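Local coordinates for phist (Plasmodium falciparum, PDB 4JLE), which is a PHIST-domain protein of the malaria parasite that binds the virulence factor PfEMP1 and comigrates with it to knobs on the surface of infected red cells, at residues 25-29 with 39-43. Residue numbers count along the deposited sequence, not the author numbering.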
ATOM      1  N   ASN B  25     -13.516 -10.963 -21.163  1.00 48.66           N
ATOM      2  CA  ASN B  25     -14.962 -11.237 -21.148  1.00 50.39           C
ATOM      3  C   ASN B  25     -15.256 -12.619 -21.782  1.00 54.06           C
ATOM      4  O   ASN B  25     -16.021 -13.397 -21.226  1.00 54.52           O
ATOM      5  CB  ASN B  25     -15.752 -10.117 -21.841  1.00 57.97           C
ATOM      6  CG  ASN B  25     -15.777  -8.828 -21.027  1.00 84.08           C
ATOM      7  OD1 ASN B  25     -15.673  -8.835 -19.790  1.00 71.18           O
ATOM      8  ND2 ASN B  25     -15.907  -7.687 -21.705  1.00 79.35           N
ATOM      9  N   GLU B  26     -14.568 -12.940 -22.872  1.00 49.75           N
ATOM     10  CA  GLU B  26     -14.642 -14.218 -23.577  1.00 50.49           C
ATOM     11  C   GLU B  26     -14.331 -15.367 -22.617  1.00 54.62           C
ATOM     12  O   GLU B  26     -15.092 -16.332 -22.548  1.00 54.50           O
ATOM     13  CB  GLU B  26     -13.641 -14.194 -24.721  1.00 52.26           C
ATOM     14  CG  GLU B  26     -14.082 -14.905 -25.972  1.00 68.34           C
ATOM     15  CD  GLU B  26     -12.956 -15.011 -26.980  1.00 93.85           C
ATOM     16  OE1 GLU B  26     -12.606 -16.158 -27.346  1.00 63.83           O
ATOM     17  OE2 GLU B  26     -12.404 -13.956 -27.375  1.00 98.83           O
ATOM     18  N   MET B  27     -13.233 -15.232 -21.844  1.00 50.43           N
ATOM     19  CA  MET B  27     -12.787 -16.214 -20.869  1.00 51.06           C
ATOM     20  C   MET B  27     -13.811 -16.385 -19.761  1.00 55.71           C
ATOM     21  O   MET B  27     -14.146 -17.524 -19.433  1.00 55.68           O
ATOM     22  CB  MET B  27     -11.438 -15.796 -20.277  1.00 53.88           C
ATOM     23  CG  MET B  27     -10.265 -16.204 -21.114  1.00 58.32           C
ATOM     24  SD  MET B  27      -8.760 -15.650 -20.300  1.00 63.33           S
ATOM     25  CE  MET B  27      -7.689 -16.829 -20.846  1.00 62.00           C
ATOM     26  N   ILE B  28     -14.321 -15.260 -19.206  1.00 52.93           N
ATOM     27  CA  ILE B  28     -15.329 -15.268 -18.141  1.00 53.77           C
ATOM     28  C   ILE B  28     -16.597 -16.001 -18.614  1.00 59.67           C
ATOM     29  O   ILE B  28     -17.081 -16.902 -17.921  1.00 61.56           O
ATOM     30  CB  ILE B  28     -15.660 -13.824 -17.649  1.00 56.62           C
ATOM     31  CG1 ILE B  28     -14.456 -13.161 -16.962  1.00 56.26           C
ATOM     32  CG2 ILE B  28     -16.890 -13.796 -16.710  1.00 57.47           C
ATOM     33  CD1 ILE B  28     -14.548 -11.578 -16.933  1.00 59.24           C
ATOM     34  N   ASN B  29     -17.086 -15.634 -19.805  1.00 54.75           N
ATOM     35  CA  ASN B  29     -18.319 -16.112 -20.403  1.00 55.29           C
ATOM     36  C   ASN B  29     -18.168 -17.418 -21.191  1.00 60.16           C
ATOM     37  O   ASN B  29     -19.118 -17.786 -21.889  1.00 61.55           O
ATOM     38  CB  ASN B  29     -18.899 -15.024 -21.335  1.00 56.61           C
ATOM     39  CG  ASN B  29     -19.254 -13.722 -20.660  1.00 75.05           C
ATOM     40  OD1 ASN B  29     -19.485 -13.657 -19.440  1.00 65.92           O
ATOM     41  ND2 ASN B  29     -19.284 -12.657 -21.464  1.00 65.98           N
ATOM     42  N   ASP B  39      -5.545 -19.249 -17.017  1.00 45.98           N
ATOM     43  CA  ASP B  39      -6.667 -18.391 -17.334  1.00 43.44           C
ATOM     44  C   ASP B  39      -7.143 -17.578 -16.104  1.00 45.39           C
ATOM     45  O   ASP B  39      -7.447 -16.387 -16.239  1.00 44.68           O
ATOM     46  CB  ASP B  39      -7.776 -19.259 -17.936  1.00 45.19           C
ATOM     47  CG  ASP B  39      -7.404 -19.891 -19.283  1.00 55.36           C
ATOM     48  OD1 ASP B  39      -6.229 -19.708 -19.734  1.00 54.55           O
ATOM     49  OD2 ASP B  39      -8.315 -20.486 -19.941  1.00 59.01           O
ATOM     50  N   MET B  40      -7.129 -18.183 -14.900  1.00 41.81           N
ATOM     51  CA  MET B  40      -7.524 -17.495 -13.660  1.00 40.93           C
ATOM     52  C   MET B  40      -6.531 -16.403 -13.319  1.00 45.45           C
ATOM     53  O   MET B  40      -6.934 -15.311 -12.917  1.00 44.13           O
ATOM     54  CB  MET B  40      -7.639 -18.487 -12.487  1.00 43.29           C
ATOM     55  CG  MET B  40      -8.818 -19.497 -12.647  1.00 46.03           C
ATOM     56  SD  MET B  40      -9.067 -20.418 -11.095  1.00 48.51           S
ATOM     57  CE  MET B  40      -8.143 -21.985 -11.421  1.00 43.80           C
ATOM     58  N   ASN B  41      -5.229 -16.679 -13.540  1.00 44.10           N
ATOM     59  CA  ASN B  41      -4.155 -15.736 -13.268  1.00 44.65           C
ATOM     60  C   ASN B  41      -4.207 -14.572 -14.252  1.00 47.90           C
ATOM     61  O   ASN B  41      -4.133 -13.425 -13.825  1.00 48.86           O
ATOM     62  CB  ASN B  41      -2.792 -16.449 -13.287  1.00 50.25           C
ATOM     63  CG  ASN B  41      -2.533 -17.374 -12.104  1.00 71.42           C
ATOM     64  OD1 ASN B  41      -3.303 -17.440 -11.137  1.00 69.04           O
ATOM     65  ND2 ASN B  41      -1.432 -18.106 -12.156  1.00 63.05           N
ATOM     66  N   ILE B  42      -4.422 -14.861 -15.548  1.00 43.02           N
ATOM     67  CA  ILE B  42      -4.565 -13.829 -16.585  1.00 40.29           C
ATOM     68  C   ILE B  42      -5.690 -12.889 -16.167  1.00 44.60           C
ATOM     69  O   ILE B  42      -5.489 -11.676 -16.185  1.00 45.58           O
ATOM     70  CB  ILE B  42      -4.822 -14.478 -18.005  1.00 41.72           C
ATOM     71  CG1 ILE B  42      -3.520 -15.034 -18.599  1.00 39.65           C
ATOM     72  CG2 ILE B  42      -5.547 -13.490 -18.993  1.00 40.32           C
ATOM     73  CD1 ILE B  42      -3.692 -16.102 -19.649  1.00 37.06           C
ATOM     74  N   ILE B  43      -6.864 -13.445 -15.782  1.00 41.96           N
ATOM     75  CA  ILE B  43      -8.036 -12.637 -15.434  1.00 42.49           C
ATOM     76  C   ILE B  43      -7.751 -11.794 -14.174  1.00 49.93           C
ATOM     77  O   ILE B  43      -8.103 -10.617 -14.152  1.00 49.01           O
ATOM     78  CB  ILE B  43      -9.337 -13.513 -15.284  1.00 45.47           C
ATOM     79  CG1 ILE B  43      -9.788 -14.095 -16.645  1.00 45.30           C
ATOM     80  CG2 ILE B  43     -10.505 -12.704 -14.680  1.00 44.94           C
ATOM     81  CD1 ILE B  43     -10.774 -15.283 -16.539  1.00 42.61           C
TER
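Met27 reaches out from the last turn of helix 21-28 and lies across the beginning of helix 37-72. Its long, unbranched side chain suits the place: with chi2 trans it extends far enough to touch three residues of the other segment, although the CA atoms of Met27 and Asp39, the nearest pair, stand 7.4 Å apart. Near the root of the side chain, Met27 CB packs on Ile43 CD1 at 3.8 Å; further out, Met27 SD lies 4.1 Å from Ile42 CG2; the terminal Met27 CE comes within 3.4 Å of Asp39 OD1, a contact of methyl and carboxylate. Ile43, one turn on from Asp39, is a compact beta-branched residue whose CD1 also meets Ile28 CG1 at 4.3 Å, so that two consecutive residues of the short helix rest on one isoleucine. Asp39 is partly exposed, so its carboxylate can stay solvated while OD1 touches the methionine methyl. Its backbone N donates a hydrogen bond to OD1 of Asn36, just before helix 37-72. No hydrogen bond joins the segments, which are held by apolar contact. The second subunit adds Leu124 against Ile28 and Phe120 against Ile43, extending the apolar patch across the dimer. The short helix 21-28, joined through a connection that includes strand 34-36, thus packs obliquely on the start of the first of the three long helices of the PHIST bundle.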